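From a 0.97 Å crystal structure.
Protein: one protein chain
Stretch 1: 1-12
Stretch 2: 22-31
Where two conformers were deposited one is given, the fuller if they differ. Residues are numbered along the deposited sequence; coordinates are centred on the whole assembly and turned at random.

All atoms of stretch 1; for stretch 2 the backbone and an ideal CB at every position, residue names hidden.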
ATOM      1  N   ARG A   1       6.996 -19.479 -11.686  1.00 29.17           N
ATOM      2  CA  ARG A   1       5.685 -19.053 -11.105  1.00 27.68           C
ATOM      3  C   ARG A   1       5.818 -17.825 -10.191  1.00 23.77           C
ATOM      4  O   ARG A   1       6.849 -17.586  -9.562  1.00 23.60           O
ATOM      5  CB  ARG A   1       4.945 -20.233 -10.475  1.00 29.78           C
ATOM      6  CG  ARG A   1       3.420 -20.077 -10.431  1.00 31.09           C
ATOM      7  CD  ARG A   1       2.904 -19.654  -9.046  1.00 30.65           C
ATOM      8  NE  ARG A   1       1.967 -18.522  -9.036  1.00 30.44           N
ATOM      9  CZ  ARG A   1       0.832 -18.401  -9.726  1.00 32.43           C
ATOM     10  NH1 ARG A   1       0.357 -19.383 -10.477  1.00 34.09           N
ATOM     11  NH2 ARG A   1       0.117 -17.278  -9.586  1.00 31.50           N
ATOM     12  N   ARG A   2       4.768 -17.009 -10.214  0.50 21.76           N
ATOM     13  CA  ARG A   2       4.821 -15.629  -9.757  0.50 19.39           C
ATOM     14  C   ARG A   2       4.132 -15.351  -8.449  0.50 16.52           C
ATOM     15  O   ARG A   2       4.240 -14.242  -8.007  0.50 14.66           O
ATOM     16  CB  ARG A   2       4.290 -14.639 -10.810  0.50 20.75           C
ATOM     17  CG  ARG A   2       5.300 -14.149 -11.862  0.50 22.37           C
ATOM     18  CD  ARG A   2       6.514 -15.064 -12.041  0.50 23.50           C
ATOM     19  NE  ARG A   2       7.802 -14.468 -11.646  0.50 23.78           N
ATOM     20  CZ  ARG A   2       8.971 -15.111 -11.758  0.50 24.76           C
ATOM     21  NH1 ARG A   2      10.124 -14.540 -11.408  0.50 24.77           N
ATOM     22  NH2 ARG A   2       8.989 -16.340 -12.234  0.50 26.02           N
ATOM     23  N   THR A   3       3.511 -16.325  -7.786  1.00 15.72           N
ATOM     24  CA  THR A   3       2.962 -16.104  -6.441  1.00 14.56           C
ATOM     25  C   THR A   3       3.416 -17.214  -5.499  1.00 13.43           C
ATOM     26  O   THR A   3       3.277 -18.413  -5.779  1.00 14.33           O
ATOM     27  CB  THR A   3       1.421 -15.860  -6.420  1.00 15.66           C
ATOM     28  OG1 THR A   3       1.125 -14.520  -6.937  1.00 16.58           O
ATOM     29  CG2 THR A   3       0.870 -15.983  -5.055  1.00 15.32           C
ATOM     30  N   LEU A   4       3.946 -16.830  -4.349  1.00 12.06           N
ATOM     31  CA  LEU A   4       4.172 -17.729  -3.208  1.00 12.57           C
ATOM     32  C   LEU A   4       3.123 -17.396  -2.173  1.00 11.32           C
ATOM     33  O   LEU A   4       2.895 -16.191  -1.876  1.00 11.10           O
ATOM     34  CB  LEU A   4       5.495 -17.481  -2.555  1.00 13.83           C
ATOM     35  CG  LEU A   4       6.805 -17.938  -3.077  1.00 15.55           C
ATOM     36  CD1 LEU A   4       7.899 -17.554  -2.079  1.00 14.66           C
ATOM     37  CD2 LEU A   4       6.739 -19.434  -3.230  1.00 17.12           C
ATOM     38  N   TRP A   5       2.448 -18.400  -1.604  1.00 11.94           N
ATOM     39  CA  TRP A   5       1.439 -18.078  -0.628  1.00 11.63           C
ATOM     40  C   TRP A   5       1.200 -19.203   0.345  1.00 11.37           C
ATOM     41  O   TRP A   5       1.690 -20.344   0.202  1.00 11.89           O
ATOM     42  CB  TRP A   5       0.155 -17.656  -1.334  1.00 12.95           C
ATOM     43  CG  TRP A   5      -0.657 -18.680  -2.055  1.00 15.26           C
ATOM     44  CD1 TRP A   5      -0.373 -19.975  -2.325  1.00 16.58           C
ATOM     45  CD2 TRP A   5      -1.958 -18.421  -2.577  1.00 16.87           C
ATOM     46  NE1 TRP A   5      -1.438 -20.552  -2.997  1.00 17.79           N
ATOM     47  CE2 TRP A   5      -2.407 -19.599  -3.176  1.00 17.88           C
ATOM     48  CE3 TRP A   5      -2.774 -17.281  -2.641  1.00 17.27           C
ATOM     49  CZ2 TRP A   5      -3.675 -19.689  -3.774  1.00 19.32           C
ATOM     50  CZ3 TRP A   5      -3.995 -17.362  -3.266  1.00 18.38           C
ATOM     51  CH2 TRP A   5      -4.448 -18.549  -3.790  1.00 19.11           C
ATOM     52  N   THR A   6       0.406 -18.877   1.353  1.00 10.91           N
ATOM     53  CA  THR A   6      -0.067 -19.825   2.342  1.00 11.65           C
ATOM     54  C   THR A   6      -1.307 -20.551   1.949  1.00 13.32           C
ATOM     55  O   THR A   6      -1.759 -21.448   2.674  1.00 15.17           O
ATOM     56  CB  THR A   6      -0.435 -19.085   3.646  1.00 10.39           C
ATOM     57  OG1 THR A   6      -1.323 -17.984   3.344  1.00  9.99           O
ATOM     58  CG2 THR A   6       0.782 -18.546   4.285  1.00 10.10           C
ATOM     59  N   THR A   7      -1.888 -20.200   0.803  1.00 15.16           N
ATOM     60  CA  THR A   7      -3.251 -20.522   0.394  1.00 16.87           C
ATOM     61  C   THR A   7      -4.180 -19.609   1.215  1.00 16.48           C
ATOM     62  O   THR A   7      -3.833 -19.128   2.321  1.00 15.13           O
ATOM     63  CB  THR A   7      -3.718 -21.986   0.555  1.00 18.63           C
ATOM     64  OG1 THR A   7      -4.121 -22.242   1.905  1.00 19.18           O
ATOM     65  CG2 THR A   7      -2.710 -23.008   0.040  1.00 19.96           C
ATOM     66  N   PRO A   8      -5.386 -19.408   0.691  1.00 18.03           N
ATOM     67  CA  PRO A   8      -6.319 -18.485   1.341  1.00 17.83           C
ATOM     68  C   PRO A   8      -7.323 -19.171   2.260  1.00 18.19           C
ATOM     69  O   PRO A   8      -8.347 -18.575   2.578  1.00 18.27           O
ATOM     70  CB  PRO A   8      -7.087 -17.926   0.131  1.00 18.70           C
ATOM     71  CG  PRO A   8      -7.134 -19.040  -0.828  1.00 20.56           C
ATOM     72  CD  PRO A   8      -5.775 -19.686  -0.702  1.00 19.82           C
ATOM     73  N   ASP A   9      -7.097 -20.419   2.662  1.00 19.09           N
ATOM     74  CA  ASP A   9      -8.050 -21.091   3.561  1.00 20.21           C
ATOM     75  C   ASP A   9      -7.811 -20.611   4.985  1.00 19.51           C
ATOM     76  O   ASP A   9      -7.040 -19.690   5.184  1.00 17.67           O
ATOM     77  CB  ASP A   9      -7.941 -22.620   3.415  1.00 21.47           C
ATOM     78  CG  ASP A   9      -6.601 -23.215   3.898  1.00 21.03           C
ATOM     79  OD1 ASP A   9      -5.877 -22.575   4.667  1.00 20.46           O
ATOM     80  OD2 ASP A   9      -6.318 -24.398   3.568  1.00 23.45           O
ATOM     81  N   THR A  10      -8.491 -21.231   5.967  1.00 20.90           N
ATOM     82  CA  THR A  10      -8.289 -20.870   7.361  1.00 21.58           C
ATOM     83  C   THR A  10      -7.640 -21.991   8.182  1.00 20.77           C
ATOM     84  O   THR A  10      -7.735 -21.973   9.419  1.00 22.35           O
ATOM     85  CB  THR A  10      -9.612 -20.405   8.010  1.00 24.44           C
ATOM     86  OG1 THR A  10     -10.633 -21.391   7.836  1.00 27.95           O
ATOM     87  CG2 THR A  10     -10.029 -19.067   7.406  1.00 24.99           C
ATOM     88  N   SER A  11      -6.950 -22.921   7.530  0.50 20.45           N
ATOM     89  CA  SER A  11      -6.349 -24.038   8.243  0.50 20.18           C
ATOM     90  C   SER A  11      -5.043 -23.636   8.932  0.50 18.49           C
ATOM     91  O   SER A  11      -4.151 -23.130   8.252  0.50 18.03           O
ATOM     92  CB  SER A  11      -6.059 -25.152   7.274  0.50 21.07           C
ATOM     93  OG  SER A  11      -5.433 -26.225   7.954  0.50 22.21           O
ATOM     94  N   PRO A  12      -4.922 -23.924  10.260  1.00 17.97           N
ATOM     95  CA  PRO A  12      -3.830 -23.271  11.025  1.00 15.84           C
ATOM     96  C   PRO A  12      -2.490 -23.706  10.492  1.00 14.25           C
ATOM     97  O   PRO A  12      -2.266 -24.865  10.164  1.00 15.70           O
ATOM     98  CB  PRO A  12      -4.003 -23.731  12.457  1.00 17.15           C
ATOM     99  CG  PRO A  12      -5.415 -24.151  12.540  1.00 18.70           C
ATOM    100  CD  PRO A  12      -5.840 -24.607  11.166  1.00 19.24           C
ATOM    101  N   UNK A  22      -2.668 -20.635  14.930  1.00 10.71           N
ATOM    102  CA  UNK A  22      -3.083 -19.450  14.174  1.00  9.96           C
ATOM    103  C   UNK A  22      -2.988 -19.693  12.682  1.00  9.68           C
ATOM    104  O   UNK A  22      -2.270 -20.628  12.246  1.00 10.61           O
ATOM    105  CB  UNK A  22      -2.230 -18.239  14.559  1.00  9.96           C
ATOM    106  N   UNK A  23      -3.693 -18.878  11.892  1.00  9.64           N
ATOM    107  CA  UNK A  23      -3.586 -18.854  10.457  1.00 10.02           C
ATOM    108  C   UNK A  23      -2.943 -17.535  10.079  1.00  8.84           C
ATOM    109  O   UNK A  23      -3.538 -16.460  10.256  1.00  8.26           O
ATOM    110  CB  UNK A  23      -4.948 -19.036   9.784  1.00 10.02           C
ATOM    111  N   UNK A  24      -1.751 -17.636   9.507  1.00  8.69           N
ATOM    112  CA  UNK A  24      -1.138 -16.517   8.783  1.00  8.20           C
ATOM    113  C   UNK A  24      -1.592 -16.590   7.350  1.00  8.07           C
ATOM    114  O   UNK A  24      -1.346 -17.601   6.676  1.00  9.93           O
ATOM    115  CB  UNK A  24       0.389 -16.545   8.875  1.00  8.20           C
ATOM    116  N   UNK A  25      -2.284 -15.555   6.859  1.00  7.54           N
ATOM    117  CA  UNK A  25      -2.617 -15.469   5.452  1.00  8.17           C
ATOM    118  C   UNK A  25      -1.588 -14.578   4.806  1.00  7.63           C
ATOM    119  O   UNK A  25      -1.527 -13.402   5.133  1.00  8.58           O
ATOM    120  CB  UNK A  25      -4.036 -14.942   5.230  1.00  8.17           C
ATOM    121  N   UNK A  26      -0.745 -15.126   3.939  1.00  7.61           N
ATOM    122  CA  UNK A  26       0.332 -14.356   3.336  1.00  7.43           C
ATOM    123  C   UNK A  26       0.414 -14.706   1.869  1.00  7.53           C
ATOM    124  O   UNK A  26       0.531 -15.889   1.529  1.00  8.36           O
ATOM    125  CB  UNK A  26       1.667 -14.619   4.036  1.00  7.43           C
ATOM    126  N   UNK A  27       0.442 -13.676   1.018  1.00  7.36           N
ATOM    127  CA  UNK A  27       0.604 -13.837  -0.409  1.00  7.96           C
ATOM    128  C   UNK A  27       1.693 -12.898  -0.872  1.00  7.61           C
ATOM    129  O   UNK A  27       1.643 -11.691  -0.564  1.00  7.76           O
ATOM    130  CB  UNK A  27      -0.707 -13.576  -1.154  1.00  7.96           C
ATOM    131  N   UNK A  28       2.665 -13.441  -1.600  1.00  8.11           N
ATOM    132  CA  UNK A  28       3.774 -12.678  -2.149  1.00  8.31           C
ATOM    133  C   UNK A  28       3.696 -12.827  -3.664  1.00  8.88           C
ATOM    134  O   UNK A  28       3.878 -13.940  -4.196  1.00  9.81           O
ATOM    135  CB  UNK A  28       5.121 -13.152  -1.599  1.00  8.31           C
ATOM    136  N   UNK A  29       3.416 -11.722  -4.372  1.00  9.02           N
ATOM    137  CA  UNK A  29       3.284 -11.751  -5.812  1.00 10.37           C
ATOM    138  C   UNK A  29       4.448 -10.995  -6.440  1.00 10.24           C
ATOM    139  O   UNK A  29       4.660  -9.803  -6.128  1.00  9.81           O
ATOM    140  CB  UNK A  29       1.944 -11.155  -6.249  1.00 10.37           C
ATOM    141  N   UNK A  30       5.208 -11.663  -7.269  1.00 11.21           N
ATOM    142  CA  UNK A  30       6.358 -11.064  -7.909  1.00 12.34           C
ATOM    143  C   UNK A  30       5.901 -10.089  -8.986  1.00 13.12           C
ATOM    144  O   UNK A  30       5.223 -10.462  -9.950  1.00 14.76           O
ATOM    145  CB  UNK A  30       7.269 -12.141  -8.502  1.00 12.34           C
ATOM    146  N   UNK A  31       6.343  -8.821  -8.842  1.00 13.15           N
ATOM    147  CA  UNK A  31       6.147  -7.761  -9.786  1.00 14.29           C
ATOM    148  C   UNK A  31       7.525  -7.197 -10.209  1.00 14.80           C
ATOM    149  O   UNK A  31       7.922  -6.112  -9.729  1.00 15.05           O
ATOM    150  CB  UNK A  31       5.254  -6.673  -9.186  1.00 14.29           C
TER

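Stretch 2 is one extended strand. Its second half runs antiparallel to strand 3-5, and its first half passes the loop from Thr6 to Pro12.

Position 22 points its CB away from stretch 1, with nothing of stretch 1 within 5.5 Å. Many residues would suit. It is Ser22.

Position 23 points toward the loop. Its ideal CB is 4.1 Å from Thr10 O. Further along, the carbonyls of Thr6 and Thr7 and the carboxylate of Asp9 gather acceptors around one space. A long, positively charged side chain would suit, lysine or perhaps arginine. The residue is Lys23. Its NZ makes a salt bridge to Asp9 OD1 at 2.8 Å and a hydrogen bond to Thr7 O at 3.0 Å. A weak bond joins NZ to Thr6 O at 3.4 Å. NZ also donates to a water at 2.7 Å, and that water lies 2.9 Å from Ser11 O, within hydrogen-bonding reach.

Position 24 points sideways. Apolar or beta-branched residues would fit. It is Leu24.

Position 25 also points sideways; its ideal CB is 4.5 Å from Thr6 OG1. A small polar or beta-branched residue is plausible. It is Thr25; its OG1 is hydrogen-bonded elsewhere in the structure.

Position 26 places its ideal CB 4.0 Å from Thr6 CG2, which favours an apolar side chain. It is Leu26. Thr6 meets its backbone twice: Leu26 N donates to the hydroxyl Thr6 OG1 at 3.0 Å, and Thr6 N donates to Leu26 O at 3.0 Å.

Position 27 shares a face with Thr3 and Trp5, in a non-hydrogen-bonded pair with Trp5. Valine, isoleucine or threonine would suit. It is Thr27. Its CG2 lies 3.7 Å from Thr3 CG2, and its OG1 sits at the Trp5 ring edge, 3.8 Å from CE3.

Position 28 lies beside Leu4 on the other face, so an apolar residue is expected. It is Leu28. Two backbone bonds lock the pair: Leu28 N to Leu4 O, 2.8 Å, and Leu4 N to Leu28 O, 2.9 Å.

Position 29 has its ideal CB 3.5 Å from Thr3 OG1. A hydroxyl, serine or threonine, could use it. It is Thr29; its OG1 hydrogen-bonds to Thr3 OG1 at 2.9 Å.

Position 30 has its CB toward Arg2, but stretch 1 does not close off the space beyond the CB, so a longer side chain, charged or not, could turn away. It is Lys30, whose end does lead away. Its CG lies 3.5 Å from Arg2 NE, at the guanidinium edge. Lys30 N donates to Arg2 O at 2.9 Å.

Position 31 points away and is unconstrained here. It is Cys31.

Stretch 2, residues 22-31: SKLTLTLTKC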
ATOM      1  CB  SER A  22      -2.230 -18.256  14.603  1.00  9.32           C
ATOM      2  OG  SER A  22      -0.843 -18.484  14.448  1.00 10.03           O
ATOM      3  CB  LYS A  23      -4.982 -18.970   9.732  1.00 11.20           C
ATOM      4  CG  LYS A  23      -4.936 -18.666   8.191  1.00 12.13           C
ATOM      5  CD  LYS A  23      -4.394 -19.801   7.304  1.00 13.56           C
ATOM      6  CE  LYS A  23      -4.065 -19.372   5.863  1.00 14.01           C
ATOM      7  NZ  LYS A  23      -4.057 -20.502   4.925  1.00 15.62           N
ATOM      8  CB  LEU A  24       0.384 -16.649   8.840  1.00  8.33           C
ATOM      9  CG  LEU A  24       1.146 -15.480   8.193  1.00  8.59           C
ATOM     10  CD1 LEU A  24       1.067 -14.216   9.019  1.00  8.50           C
ATOM     11  CD2 LEU A  24       2.611 -15.838   7.917  1.00  8.90           C
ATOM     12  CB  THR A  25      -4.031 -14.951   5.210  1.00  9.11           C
ATOM     13  OG1 THR A  25      -4.958 -15.738   5.947  1.00  9.86           O
ATOM     14  CG2 THR A  25      -4.405 -15.006   3.734  1.00 10.59           C
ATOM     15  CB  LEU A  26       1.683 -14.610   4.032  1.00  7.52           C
ATOM     16  CG  LEU A  26       2.875 -13.870   3.429  1.00  7.44           C
ATOM     17  CD1 LEU A  26       2.732 -12.388   3.539  1.00  7.15           C
ATOM     18  CD2 LEU A  26       4.147 -14.371   4.121  1.00  7.64           C
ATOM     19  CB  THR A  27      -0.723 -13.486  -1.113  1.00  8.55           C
ATOM     20  OG1 THR A  27      -1.783 -14.283  -0.584  1.00  9.42           O
ATOM     21  CG2 THR A  27      -0.681 -13.724  -2.611  1.00  9.79           C
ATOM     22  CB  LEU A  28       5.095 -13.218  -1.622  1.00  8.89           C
ATOM     23  CG  LEU A  28       5.300 -13.224  -0.126  1.00  9.03           C
ATOM     24  CD1 LEU A  28       6.648 -13.845   0.213  1.00  9.68           C
ATOM     25  CD2 LEU A  28       5.154 -11.853   0.492  1.00  8.79           C
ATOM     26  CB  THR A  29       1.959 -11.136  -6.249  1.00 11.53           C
ATOM     27  OG1 THR A  29       0.875 -11.900  -5.674  1.00 12.13           O
ATOM     28  CG2 THR A  29       1.873 -11.105  -7.777  1.00 13.53           C
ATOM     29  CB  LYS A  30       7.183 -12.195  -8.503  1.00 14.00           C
ATOM     30  CG  LYS A  30       8.366 -11.873  -9.343  1.00 15.21           C
ATOM     31  CD  LYS A  30       9.388 -11.174  -8.533  1.00 14.86           C
ATOM     32  CE  LYS A  30      10.742 -11.310  -9.273  1.00 16.16           C
ATOM     33  NZ  LYS A  30      11.822 -10.591  -8.564  1.00 15.04           N
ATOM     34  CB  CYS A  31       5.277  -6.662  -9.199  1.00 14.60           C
ATOM     35  SG  CYS A  31       3.630  -7.205  -8.686  1.00 16.08           S
TER
HETATM   36  O   HOH W   1      -2.672 -22.693   5.763  1.00 19.37           O
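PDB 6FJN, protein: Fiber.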